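Local coordinates for inorganic pyrophosphatase (Shewanella sp. AS-11, PDB 6LL7) that hydrolyses inorganic pyrophosphate to two phosphates as a manganese-activated type II (DHH-family) pyrophosphatase, at the manganese (II) ion site. Residues are numbered along the deposited sequence; one frame, centred on the assembly and turned at random.

The manganese (II) ion site. Residues 9-10, 13, 15-16, 73, 95-96, 114-118, 147. With MN (manganese (II) ion), chain B; MN (manganese (II) ion), chain C.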
ATOM      1  N   HIS A   9      -4.166  -6.773   2.060  1.00 30.11           N
ATOM      2  CA  HIS A   9      -5.298  -6.265   1.244  1.00 31.44           C
ATOM      3  C   HIS A   9      -5.171  -6.736  -0.213  1.00 31.78           C
ATOM      4  O   HIS A   9      -4.058  -7.072  -0.662  1.00 30.86           O
ATOM      5  CB  HIS A   9      -5.443  -4.727   1.338  1.00 32.87           C
ATOM      6  CG  HIS A   9      -4.210  -3.925   1.070  1.00 33.76           C
ATOM      7  ND1 HIS A   9      -3.516  -3.978  -0.132  1.00 34.23           N
ATOM      8  CD2 HIS A   9      -3.569  -3.010   1.839  1.00 34.84           C
ATOM      9  CE1 HIS A   9      -2.471  -3.166  -0.076  1.00 34.46           C
ATOM     10  NE2 HIS A   9      -2.488  -2.544   1.124  1.00 34.75           N
ATOM     11  N   LYS A  10      -6.321  -6.771  -0.892  1.00 31.78           N
ATOM     12  CA  LYS A  10      -6.447  -6.847  -2.361  1.00 32.41           C
ATOM     13  C   LYS A  10      -5.464  -5.854  -2.967  1.00 31.97           C
ATOM     14  O   LYS A  10      -5.331  -4.760  -2.386  1.00 31.87           O
ATOM     15  CB  LYS A  10      -7.866  -6.485  -2.812  1.00 33.37           C
ATOM     16  CG  LYS A  10      -8.955  -7.364  -2.221  1.00 33.99           C
ATOM     17  CD  LYS A  10     -10.232  -7.359  -3.045  1.00 35.50           C
ATOM     18  CE  LYS A  10     -10.931  -8.704  -2.979  1.00 36.16           C
ATOM     19  NZ  LYS A  10     -12.396  -8.565  -3.097  1.00 37.03           N
ATOM     20  N   ASP A  13       0.535  -4.506  -1.557  1.00 27.61           N
ATOM     21  CA  ASP A  13       1.769  -3.668  -1.623  1.00 27.35           C
ATOM     22  C   ASP A  13       2.857  -4.366  -0.817  1.00 26.90           C
ATOM     23  O   ASP A  13       2.570  -5.449  -0.297  1.00 26.29           O
ATOM     24  CB  ASP A  13       1.503  -2.252  -1.108  1.00 27.68           C
ATOM     25  CG  ASP A  13       0.848  -2.214   0.259  1.00 27.88           C
ATOM     26  OD1 ASP A  13       0.693  -3.291   0.874  1.00 26.75           O
ATOM     27  OD2 ASP A  13       0.468  -1.117   0.669  1.00 30.39           O
ATOM     28  N   ASP A  15       4.029  -3.698   2.178  1.00 27.17           N
ATOM     29  CA  ASP A  15       3.585  -3.804   3.590  1.00 26.98           C
ATOM     30  C   ASP A  15       2.753  -5.074   3.770  1.00 27.07           C
ATOM     31  O   ASP A  15       3.057  -5.832   4.719  1.00 26.51           O
ATOM     32  CB  ASP A  15       2.793  -2.573   4.046  1.00 27.80           C
ATOM     33  CG  ASP A  15       2.595  -2.464   5.555  1.00 27.53           C
ATOM     34  OD1 ASP A  15       3.342  -3.152   6.276  1.00 27.93           O
ATOM     35  OD2 ASP A  15       1.732  -1.655   5.991  1.00 26.57           O
ATOM     36  N   SER A  16       1.721  -5.273   2.933  1.00 26.35           N
ATOM     37  CA  SER A  16       0.808  -6.447   2.991  1.00 25.62           C
ATOM     38  C   SER A  16       1.589  -7.758   2.808  1.00 26.09           C
ATOM     39  O   SER A  16       1.239  -8.731   3.505  1.00 28.08           O
ATOM     40  CB  SER A  16      -0.302  -6.366   1.976  1.00 25.67           C
ATOM     41  OG  SER A  16      -1.080  -5.169   2.123  1.00 25.32           O
ATOM     42  N   ASP A  73      -2.763  -4.673   7.493  1.00 28.72           N
ATOM     43  CA  ASP A  73      -2.610  -3.396   6.734  1.00 28.60           C
ATOM     44  C   ASP A  73      -3.961  -2.914   6.199  1.00 27.79           C
ATOM     45  O   ASP A  73      -3.980  -2.181   5.193  1.00 27.82           O
ATOM     46  CB  ASP A  73      -1.645  -3.581   5.550  1.00 29.23           C
ATOM     47  CG  ASP A  73      -1.090  -2.317   4.925  1.00 29.18           C
ATOM     48  OD1 ASP A  73      -1.044  -1.282   5.616  1.00 28.63           O
ATOM     49  OD2 ASP A  73      -0.689  -2.397   3.738  1.00 30.62           O
ATOM     50  N   HIS A  95      -2.313   0.106  10.697  1.00 30.00           N
ATOM     51  CA  HIS A  95      -1.990   1.505  11.066  1.00 30.04           C
ATOM     52  C   HIS A  95      -2.967   2.450  10.363  1.00 30.59           C
ATOM     53  O   HIS A  95      -2.581   3.604  10.132  1.00 30.99           O
ATOM     54  CB  HIS A  95      -0.541   1.823  10.699  1.00 29.54           C
ATOM     55  CG  HIS A  95      -0.231   1.692   9.241  1.00 29.70           C
ATOM     56  ND1 HIS A  95      -0.003   2.785   8.421  1.00 30.01           N
ATOM     57  CD2 HIS A  95      -0.128   0.603   8.448  1.00 29.58           C
ATOM     58  CE1 HIS A  95       0.230   2.370   7.194  1.00 30.00           C
ATOM     59  NE2 HIS A  95       0.164   1.027   7.186  1.00 28.91           N
ATOM     60  N   HIS A  96      -4.178   1.984  10.047  1.00 30.58           N
ATOM     61  CA  HIS A  96      -5.252   2.823   9.460  1.00 31.28           C
ATOM     62  C   HIS A  96      -6.355   3.075  10.485  1.00 31.42           C
ATOM     63  O   HIS A  96      -6.354   2.438  11.563  1.00 29.57           O
ATOM     64  CB  HIS A  96      -5.846   2.170   8.217  1.00 32.20           C
ATOM     65  CG  HIS A  96      -4.858   2.038   7.108  1.00 33.46           C
ATOM     66  ND1 HIS A  96      -4.093   0.893   6.925  1.00 33.00           N
ATOM     67  CD2 HIS A  96      -4.489   2.912   6.141  1.00 33.55           C
ATOM     68  CE1 HIS A  96      -3.291   1.076   5.900  1.00 33.82           C
ATOM     69  NE2 HIS A  96      -3.536   2.301   5.385  1.00 33.37           N
ATOM     70  N   VAL A 114       0.747   4.865  13.172  1.00 29.91           N
ATOM     71  CA  VAL A 114       2.116   4.896  12.598  1.00 29.81           C
ATOM     72  C   VAL A 114       1.972   4.789  11.080  1.00 30.64           C
ATOM     73  O   VAL A 114       0.813   4.756  10.596  1.00 29.82           O
ATOM     74  CB  VAL A 114       3.007   3.793  13.188  1.00 28.98           C
ATOM     75  CG1 VAL A 114       3.240   4.026  14.662  1.00 28.42           C
ATOM     76  CG2 VAL A 114       2.455   2.396  12.938  1.00 28.95           C
ATOM     77  N   GLY A 115       3.095   4.779  10.368  1.00 31.16           N
ATOM     78  CA  GLY A 115       3.134   4.836   8.894  1.00 32.62           C
ATOM     79  C   GLY A 115       3.196   3.464   8.241  1.00 33.35           C
ATOM     80  O   GLY A 115       3.192   3.428   6.985  1.00 35.39           O
ATOM     81  N   CYS A 116       3.247   2.374   9.015  1.00 32.91           N
ATOM     82  CA  CYS A 116       3.494   1.018   8.469  1.00 32.53           C
ATOM     83  C   CYS A 116       3.138  -0.116   9.447  1.00 32.70           C
ATOM     84  O   CYS A 116       3.657  -0.122  10.593  1.00 34.39           O
ATOM     85  CB  CYS A 116       4.957   0.888   8.084  1.00 32.46           C
ATOM     86  SG  CYS A 116       5.280  -0.505   6.981  1.00 32.41           S
ATOM     87  N   SER A 117       2.368  -1.103   8.964  1.00 30.51           N
ATOM     88  CA  SER A 117       1.985  -2.328   9.709  1.00 29.30           C
ATOM     89  C   SER A 117       3.245  -3.030  10.239  1.00 28.77           C
ATOM     90  O   SER A 117       3.231  -3.556  11.364  1.00 28.91           O
ATOM     91  CB  SER A 117       1.148  -3.253   8.867  1.00 28.89           C
ATOM     92  OG  SER A 117       0.119  -2.561   8.185  1.00 28.65           O
ATOM     93  N   ASN A 118       4.314  -3.007   9.461  1.00 28.49           N
ATOM     94  CA  ASN A 118       5.574  -3.722   9.790  1.00 27.86           C
ATOM     95  C   ASN A 118       6.223  -3.056  11.014  1.00 26.40           C
ATOM     96  O   ASN A 118       6.947  -3.722  11.721  1.00 25.92           O
ATOM     97  CB  ASN A 118       6.457  -3.831   8.542  1.00 27.18           C
ATOM     98  CG  ASN A 118       6.178  -5.101   7.768  1.00 28.06           C
ATOM     99  OD1 ASN A 118       6.847  -6.106   7.970  1.00 27.91           O
ATOM    100  ND2 ASN A 118       5.187  -5.089   6.892  1.00 27.13           N
ATOM    101  N   ASP A 147       6.303   2.267   2.526  1.00 30.62           N
ATOM    102  CA  ASP A 147       5.092   2.932   3.079  1.00 30.89           C
ATOM    103  C   ASP A 147       5.372   4.406   3.385  1.00 30.37           C
ATOM    104  O   ASP A 147       4.497   5.238   3.067  1.00 30.93           O
ATOM    105  CB  ASP A 147       4.596   2.230   4.360  1.00 32.41           C
ATOM    106  CG  ASP A 147       3.317   1.416   4.203  1.00 32.30           C
ATOM    107  OD1 ASP A 147       2.706   1.557   3.134  1.00 34.01           O
ATOM    108  OD2 ASP A 147       2.925   0.673   5.166  1.00 31.39           O
TER
HETATM  109 MN    MN B 401      -1.025  -1.091   2.019  1.00 31.70          MN
HETATM  110 MN    MN C 402       0.596   0.029   5.214  1.00 27.30          MN
HETATM  111  O   HOH W   1      -2.114  -0.130   3.204  1.00 21.42           O
HETATM  112  O   HOH W   2      -0.252   1.428   3.416  1.00 24.18           O
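Three bonds grip OD2 of the Asp15 carboxylate: MN (chain C) at 2.2 Å, the Ser117 backbone N-H on its syn lone pair, and the Ser117 hydroxyl OG from above the carboxylate plane. Asp15 OD1 takes Asn118 ND2 at 2.7 Å almost along its C-O axis, so the carboxylate is fixed at both ends. Asp73, its CG anti to the backbone N (chi1 -164°), bridges the dinuclear centre of the DHH pyrophosphatases: OD1 binds MN (chain C), OD2 binds MN (chain B), and the metals lie 3.8 Å apart. His95 NE2, Asp147 OD2 and water 2 join the near square-pyramidal shell of MN (chain C). MN (chain B) holds Asp13 OD2 at 2.0 Å, His9 NE2 at 2.2 Å and water 1 in an irregular shell. Ser16 works from the second shell: its N and OG both reach Asp13 OD1 from above the carboxylate plane, while OG lies 3.1 Å over the centre of the His9 ring. At the ring's far nitrogen, His9 ND1 donates to Lys10 O, helping set its rotation. An alanine here in place of Ser16 would remove the hydroxyl from Asp13 OD1 and from over the His9 ring, leaving the backbone N-H, and would probably loosen both ligands. The two positive ions probably favour ionised aspartates and could acidify bound water. The loops with His9, Asp13, Asp73 and His95 meet the starts of helices 14-29 and 117-128 and Asp147 near the end of helix 134-148.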